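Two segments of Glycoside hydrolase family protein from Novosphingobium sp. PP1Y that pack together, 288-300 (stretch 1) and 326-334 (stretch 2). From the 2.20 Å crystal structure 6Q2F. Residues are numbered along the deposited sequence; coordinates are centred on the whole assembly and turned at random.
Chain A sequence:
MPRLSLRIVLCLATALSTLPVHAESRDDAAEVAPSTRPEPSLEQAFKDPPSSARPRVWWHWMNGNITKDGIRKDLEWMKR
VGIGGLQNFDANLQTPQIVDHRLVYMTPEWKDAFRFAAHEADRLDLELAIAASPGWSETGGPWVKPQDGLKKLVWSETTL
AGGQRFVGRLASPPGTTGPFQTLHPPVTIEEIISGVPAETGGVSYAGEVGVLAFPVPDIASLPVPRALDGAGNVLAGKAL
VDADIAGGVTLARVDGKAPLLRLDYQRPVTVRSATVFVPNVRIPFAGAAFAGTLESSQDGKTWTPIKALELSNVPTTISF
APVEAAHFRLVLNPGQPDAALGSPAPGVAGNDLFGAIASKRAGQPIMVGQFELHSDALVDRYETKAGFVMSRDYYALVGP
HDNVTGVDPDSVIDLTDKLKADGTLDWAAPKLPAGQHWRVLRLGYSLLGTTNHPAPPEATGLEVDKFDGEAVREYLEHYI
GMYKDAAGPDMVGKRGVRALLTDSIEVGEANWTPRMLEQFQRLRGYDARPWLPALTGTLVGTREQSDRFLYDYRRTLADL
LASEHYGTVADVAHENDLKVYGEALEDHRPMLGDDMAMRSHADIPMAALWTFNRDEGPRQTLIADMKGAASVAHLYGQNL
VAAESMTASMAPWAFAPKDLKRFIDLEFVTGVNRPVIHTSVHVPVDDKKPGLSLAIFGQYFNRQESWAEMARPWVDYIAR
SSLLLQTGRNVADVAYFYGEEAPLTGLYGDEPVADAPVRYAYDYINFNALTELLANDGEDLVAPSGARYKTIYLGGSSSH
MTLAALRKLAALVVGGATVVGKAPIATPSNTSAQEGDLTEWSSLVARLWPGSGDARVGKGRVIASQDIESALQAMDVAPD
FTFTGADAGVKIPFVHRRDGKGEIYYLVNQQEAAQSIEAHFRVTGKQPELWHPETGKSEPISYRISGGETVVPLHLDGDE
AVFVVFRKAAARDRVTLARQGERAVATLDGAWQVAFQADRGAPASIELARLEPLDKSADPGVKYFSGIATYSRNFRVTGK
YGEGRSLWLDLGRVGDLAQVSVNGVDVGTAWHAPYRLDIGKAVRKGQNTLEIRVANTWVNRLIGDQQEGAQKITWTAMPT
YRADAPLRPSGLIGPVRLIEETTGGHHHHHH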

ATOM      1  N   ALA A 288      12.322  12.165  -9.822  1.00100.87           N
ATOM      2  CA  ALA A 288      13.768  12.213  -9.965  1.00 97.93           C
ATOM      3  C   ALA A 288      14.078  12.118 -11.449  1.00 98.80           C
ATOM      4  O   ALA A 288      14.320  11.029 -11.978  1.00 94.54           O
ATOM      5  CB  ALA A 288      14.443  11.099  -9.173  1.00 94.49           C
ATOM      6  N   ALA A 289      14.064  13.259 -12.134  1.00101.75           N
ATOM      7  CA  ALA A 289      13.968  13.299 -13.590  1.00102.68           C
ATOM      8  C   ALA A 289      15.352  13.474 -14.207  1.00107.33           C
ATOM      9  O   ALA A 289      15.932  14.568 -14.164  1.00107.98           O
ATOM     10  CB  ALA A 289      13.016  14.410 -14.039  1.00101.37           C
ATOM     11  N   PHE A 290      15.871  12.384 -14.777  1.00105.89           N
ATOM     12  CA  PHE A 290      17.010  12.417 -15.686  1.00101.82           C
ATOM     13  C   PHE A 290      17.332  11.025 -16.202  1.00 96.47           C
ATOM     14  O   PHE A 290      17.398  10.062 -15.432  1.00 94.33           O
ATOM     15  CB  PHE A 290      18.249  13.009 -15.025  1.00 99.74           C
ATOM     16  CG  PHE A 290      18.759  14.237 -15.710  1.00 99.48           C
ATOM     17  CD1 PHE A 290      18.394  14.518 -17.017  1.00100.33           C
ATOM     18  CD2 PHE A 290      19.590  15.125 -15.045  1.00100.24           C
ATOM     19  CE1 PHE A 290      18.861  15.666 -17.660  1.00102.27           C
ATOM     20  CE2 PHE A 290      20.058  16.271 -15.679  1.00101.30           C
ATOM     21  CZ  PHE A 290      19.696  16.543 -16.987  1.00101.17           C
ATOM     22  N   ALA A 291      17.515  10.913 -17.506  1.00 91.90           N
ATOM     23  CA  ALA A 291      18.071   9.724 -18.116  1.00 82.24           C
ATOM     24  C   ALA A 291      19.486  10.046 -18.572  1.00 72.75           C
ATOM     25  O   ALA A 291      19.969  11.173 -18.435  1.00 77.61           O
ATOM     26  CB  ALA A 291      17.196   9.249 -19.276  1.00 82.71           C
ATOM     27  N   GLY A 292      20.152   9.044 -19.123  1.00 58.81           N
ATOM     28  CA  GLY A 292      21.468   9.245 -19.684  1.00 52.53           C
ATOM     29  C   GLY A 292      21.781   8.174 -20.701  1.00 57.53           C
ATOM     30  O   GLY A 292      21.370   7.022 -20.535  1.00 62.88           O
ATOM     31  N   THR A 293      22.493   8.534 -21.762  1.00 58.17           N
ATOM     32  CA  THR A 293      22.861   7.582 -22.798  1.00 62.30           C
ATOM     33  C   THR A 293      24.366   7.626 -23.014  1.00 66.37           C
ATOM     34  O   THR A 293      24.980   8.696 -22.990  1.00 68.68           O
ATOM     35  CB  THR A 293      22.118   7.868 -24.116  1.00 66.91           C
ATOM     36  OG1 THR A 293      20.704   7.774 -23.896  1.00 75.88           O
ATOM     37  CG2 THR A 293      22.513   6.869 -25.195  1.00 64.35           C
ATOM     38  N   LEU A 294      24.952   6.452 -23.200  1.00 62.36           N
ATOM     39  CA  LEU A 294      26.362   6.304 -23.515  1.00 66.55           C
ATOM     40  C   LEU A 294      26.484   6.078 -25.015  1.00 72.64           C
ATOM     41  O   LEU A 294      25.937   5.098 -25.540  1.00 74.27           O
ATOM     42  CB  LEU A 294      26.952   5.125 -22.741  1.00 60.81           C
ATOM     43  CG  LEU A 294      28.406   4.687 -22.925  1.00 63.09           C
ATOM     44  CD1 LEU A 294      29.356   5.792 -22.494  1.00 62.39           C
ATOM     45  CD2 LEU A 294      28.710   3.390 -22.198  1.00 65.04           C
ATOM     46  N   GLU A 295      27.260   6.931 -25.672  1.00 71.17           N
ATOM     47  CA  GLU A 295      27.495   6.823 -27.099  1.00 69.18           C
ATOM     48  C   GLU A 295      28.978   6.840 -27.356  1.00 76.80           C
ATOM     49  O   GLU A 295      29.748   7.281 -26.537  1.00 76.90           O
ATOM     50  CB  GLU A 295      26.852   7.958 -27.875  1.00 75.76           C
ATOM     51  CG  GLU A 295      25.706   8.680 -27.208  1.00 81.67           C
ATOM     52  CD  GLU A 295      24.860   9.453 -28.198  1.00 87.61           C
ATOM     53  OE1 GLU A 295      24.787  10.677 -28.103  1.00 85.65           O
ATOM     54  OE2 GLU A 295      24.265   8.835 -29.078  1.00 93.06           O
ATOM     55  N   SER A 296      29.368   6.337 -28.506  1.00 81.86           N
ATOM     56  CA  SER A 296      30.772   6.286 -28.890  1.00 90.26           C
ATOM     57  C   SER A 296      30.932   6.920 -30.265  1.00100.37           C
ATOM     58  O   SER A 296      30.297   6.481 -31.231  1.00 99.23           O
ATOM     59  CB  SER A 296      31.286   4.846 -28.895  1.00 90.04           C
ATOM     60  OG  SER A 296      30.559   4.051 -29.811  1.00 91.84           O
ATOM     61  N   SER A 297      31.773   7.950 -30.347  1.00104.09           N
ATOM     62  CA  SER A 297      32.096   8.605 -31.613  1.00104.26           C
ATOM     63  C   SER A 297      33.307   7.909 -32.217  1.00100.59           C
ATOM     64  O   SER A 297      34.437   8.091 -31.759  1.00101.83           O
ATOM     65  CB  SER A 297      32.372  10.089 -31.405  1.00109.42           C
ATOM     66  OG  SER A 297      31.702  10.586 -30.249  1.00109.79           O
ATOM     67  N   GLN A 298      33.073   7.099 -33.246  1.00 99.08           N
ATOM     68  CA  GLN A 298      34.197   6.552 -33.992  1.00 95.25           C
ATOM     69  C   GLN A 298      34.971   7.667 -34.685  1.00 98.39           C
ATOM     70  O   GLN A 298      36.208   7.684 -34.663  1.00 97.16           O
ATOM     71  CB  GLN A 298      33.704   5.512 -34.998  1.00 90.74           C
ATOM     72  CG  GLN A 298      34.020   4.073 -34.617  1.00 89.62           C
ATOM     73  CD  GLN A 298      35.502   3.767 -34.705  1.00 91.16           C
ATOM     74  OE1 GLN A 298      36.278   4.558 -35.237  1.00 96.18           O
ATOM     75  NE2 GLN A 298      35.902   2.615 -34.180  1.00 88.39           N
ATOM     76  N   ASP A 299      34.257   8.612 -35.271  1.00104.90           N
ATOM     77  CA  ASP A 299      34.848   9.742 -35.974  1.00107.06           C
ATOM     78  C   ASP A 299      34.851  11.054 -35.257  1.00 94.31           C
ATOM     79  O   ASP A 299      35.495  11.974 -35.693  1.00 98.37           O
ATOM     80  CB  ASP A 299      34.075   9.971 -37.259  1.00116.35           C
ATOM     81  CG  ASP A 299      34.324   8.897 -38.256  1.00123.31           C
ATOM     82  OD1 ASP A 299      35.515   8.601 -38.478  1.00123.33           O
ATOM     83  OD2 ASP A 299      33.339   8.348 -38.801  1.00125.27           O
ATOM     84  N   GLY A 300      34.136  11.151 -34.164  1.00 85.50           N
ATOM     85  CA  GLY A 300      34.059  12.397 -33.456  1.00 80.33           C
ATOM     86  C   GLY A 300      32.815  13.135 -33.849  1.00 86.96           C
ATOM     87  O   GLY A 300      32.468  14.102 -33.202  1.00 81.94           O
TER
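Stretch 2 (326-334) AHFRLVLNP

Stretch 2 pairs with stretch 1 as an antiparallel β-strand neighbour, held by a ladder of main-chain hydrogen bonds. T293 and V331 bond reciprocally, T293 N to V331 O at 2.9 Å and V331 N to T293 O at 3.0 Å; two residues along, E295 N to R329 O and R329 N to E295 O both measure 3.1 Å. The ladder extends outward through S297 N to H327 O (2.8 Å, bent to 144° at the hydrogen) and, past V331, through A291 N to N333 O (3.2 Å). Residues 327-331 are extended, and their axis approaches that of 293-297 to 4.6 Å, with 153° between the N-to-C directions. L330 faces L294 and F328 faces S296 as non-hydrogen-bonded pairs, with CA-CA separations of 5.1 and 4.5 Å; these four side chains share one sheet face, where S296 CB meets F328 CE2 at 3.7 Å. The other face carries T293, E295, R329 and V331, and there E295 OE1 lies 3.2 Å from V331 CG2. R329 is modelled only to CB. At one end, G300 CA sits over the H327 ring, 4.0 Å from its centroid. At the other, the F290 ring reaches L332, CE1 to CB 4.0 Å, while N333 O approaches F290 CD1 at the ring edge (3.2 Å).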

ATOM      1  N   ALA A 326      37.817   6.520 -29.834  1.00 89.08           N
ATOM      2  CA  ALA A 326      38.590   7.556 -29.173  1.00 81.64           C
ATOM      3  C   ALA A 326      37.706   8.658 -28.619  1.00 77.17           C
ATOM      4  O   ALA A 326      38.223   9.630 -28.056  1.00 83.90           O
ATOM      5  CB  ALA A 326      39.619   8.153 -30.136  1.00 82.75           C
ATOM      6  N   HIS A 327      36.390   8.540 -28.767  1.00 72.12           N
ATOM      7  CA  HIS A 327      35.478   9.560 -28.278  1.00 70.54           C
ATOM      8  C   HIS A 327      34.270   8.884 -27.650  1.00 74.39           C
ATOM      9  O   HIS A 327      33.642   8.020 -28.268  1.00 69.85           O
ATOM     10  CB  HIS A 327      35.046  10.500 -29.410  1.00 70.09           C
ATOM     11  CG  HIS A 327      36.133  10.800 -30.395  1.00 74.62           C
ATOM     12  ND1 HIS A 327      36.880  11.958 -30.351  1.00 77.58           N
ATOM     13  CD2 HIS A 327      36.604  10.090 -31.447  1.00 77.44           C
ATOM     14  CE1 HIS A 327      37.762  11.947 -31.334  1.00 80.26           C
ATOM     15  NE2 HIS A 327      37.617  10.823 -32.012  1.00 78.32           N
ATOM     16  N   PHE A 328      33.957   9.275 -26.422  1.00 75.58           N
ATOM     17  CA  PHE A 328      32.800   8.765 -25.707  1.00 76.22           C
ATOM     18  C   PHE A 328      32.045   9.940 -25.114  1.00 77.98           C
ATOM     19  O   PHE A 328      32.655  10.842 -24.530  1.00 79.89           O
ATOM     20  CB  PHE A 328      33.218   7.779 -24.616  1.00 73.09           C
ATOM     21  CG  PHE A 328      33.723   6.477 -25.149  1.00 65.49           C
ATOM     22  CD1 PHE A 328      35.062   6.302 -25.435  1.00 62.85           C
ATOM     23  CD2 PHE A 328      32.851   5.428 -25.375  1.00 64.28           C
ATOM     24  CE1 PHE A 328      35.523   5.102 -25.930  1.00 67.30           C
ATOM     25  CE2 PHE A 328      33.306   4.229 -25.868  1.00 63.88           C
ATOM     26  CZ  PHE A 328      34.643   4.067 -26.149  1.00 65.05           C
ATOM     27  N   ARG A 329      30.725   9.935 -25.282  1.00 75.28           N
ATOM     28  CA  ARG A 329      29.866  11.011 -24.818  1.00 72.11           C
ATOM     29  C   ARG A 329      28.858  10.446 -23.828  1.00 72.72           C
ATOM     30  O   ARG A 329      28.282   9.376 -24.058  1.00 71.54           O
ATOM     31  CB  ARG A 329      29.143  11.692 -25.988  1.00 68.64           C
ATOM     32  N   LEU A 330      28.671  11.152 -22.719  1.00 69.06           N
ATOM     33  CA  LEU A 330      27.540  10.935 -21.829  1.00 62.41           C
ATOM     34  C   LEU A 330      26.528  12.029 -22.129  1.00 70.92           C
ATOM     35  O   LEU A 330      26.785  13.207 -21.861  1.00 69.59           O
ATOM     36  CB  LEU A 330      27.959  10.973 -20.364  1.00 60.19           C
ATOM     37  CG  LEU A 330      26.781  10.910 -19.390  1.00 60.19           C
ATOM     38  CD1 LEU A 330      26.198   9.512 -19.357  1.00 60.66           C
ATOM     39  CD2 LEU A 330      27.161  11.391 -17.980  1.00 58.43           C
ATOM     40  N   VAL A 331      25.387  11.645 -22.693  1.00 68.13           N
ATOM     41  CA  VAL A 331      24.337  12.582 -23.063  1.00 62.85           C
ATOM     42  C   VAL A 331      23.223  12.479 -22.036  1.00 70.38           C
ATOM     43  O   VAL A 331      22.769  11.375 -21.710  1.00 75.44           O
ATOM     44  CB  VAL A 331      23.813  12.297 -24.480  1.00 62.60           C
ATOM     45  CG1 VAL A 331      22.669  13.235 -24.821  1.00 63.50           C
ATOM     46  CG2 VAL A 331      24.935  12.449 -25.488  1.00 61.32           C
ATOM     47  N   LEU A 332      22.778  13.625 -21.530  1.00 76.36           N
ATOM     48  CA  LEU A 332      21.792  13.684 -20.452  1.00 78.45           C
ATOM     49  C   LEU A 332      20.450  14.169 -21.005  1.00 83.52           C
ATOM     50  O   LEU A 332      20.057  15.325 -20.831  1.00 90.80           O
ATOM     51  CB  LEU A 332      22.308  14.584 -19.317  1.00 75.59           C
ATOM     52  CG  LEU A 332      22.983  13.839 -18.158  1.00 74.71           C
ATOM     53  CD1 LEU A 332      24.024  12.899 -18.691  1.00 76.59           C
ATOM     54  CD2 LEU A 332      23.630  14.802 -17.186  1.00 68.07           C
ATOM     55  N   ASN A 333      19.744  13.264 -21.679  1.00 82.02           N
ATOM     56  CA  ASN A 333      18.388  13.559 -22.110  1.00 83.13           C
ATOM     57  C   ASN A 333      17.501  13.749 -20.882  1.00 87.38           C
ATOM     58  O   ASN A 333      17.721  13.114 -19.848  1.00 89.29           O
ATOM     59  CB  ASN A 333      17.849  12.433 -22.989  1.00 81.13           C
ATOM     60  CG  ASN A 333      18.718  12.176 -24.207  1.00 86.87           C
ATOM     61  OD1 ASN A 333      18.599  12.862 -25.227  1.00 89.34           O
ATOM     62  ND2 ASN A 333      19.595  11.183 -24.109  1.00 85.78           N
ATOM     63  N   PRO A 334      16.489  14.628 -20.958  1.00 94.44           N
ATOM     64  CA  PRO A 334      15.687  14.922 -19.763  1.00 93.66           C
ATOM     65  C   PRO A 334      14.682  13.822 -19.414  1.00 86.14           C
ATOM     66  O   PRO A 334      14.286  13.737 -18.249  1.00 82.41           O
ATOM     67  CB  PRO A 334      14.963  16.213 -20.147  1.00 92.96           C
ATOM     68  CG  PRO A 334      14.795  16.104 -21.625  1.00 92.18           C
ATOM     69  CD  PRO A 334      16.035  15.399 -22.133  1.00 94.19           C
TER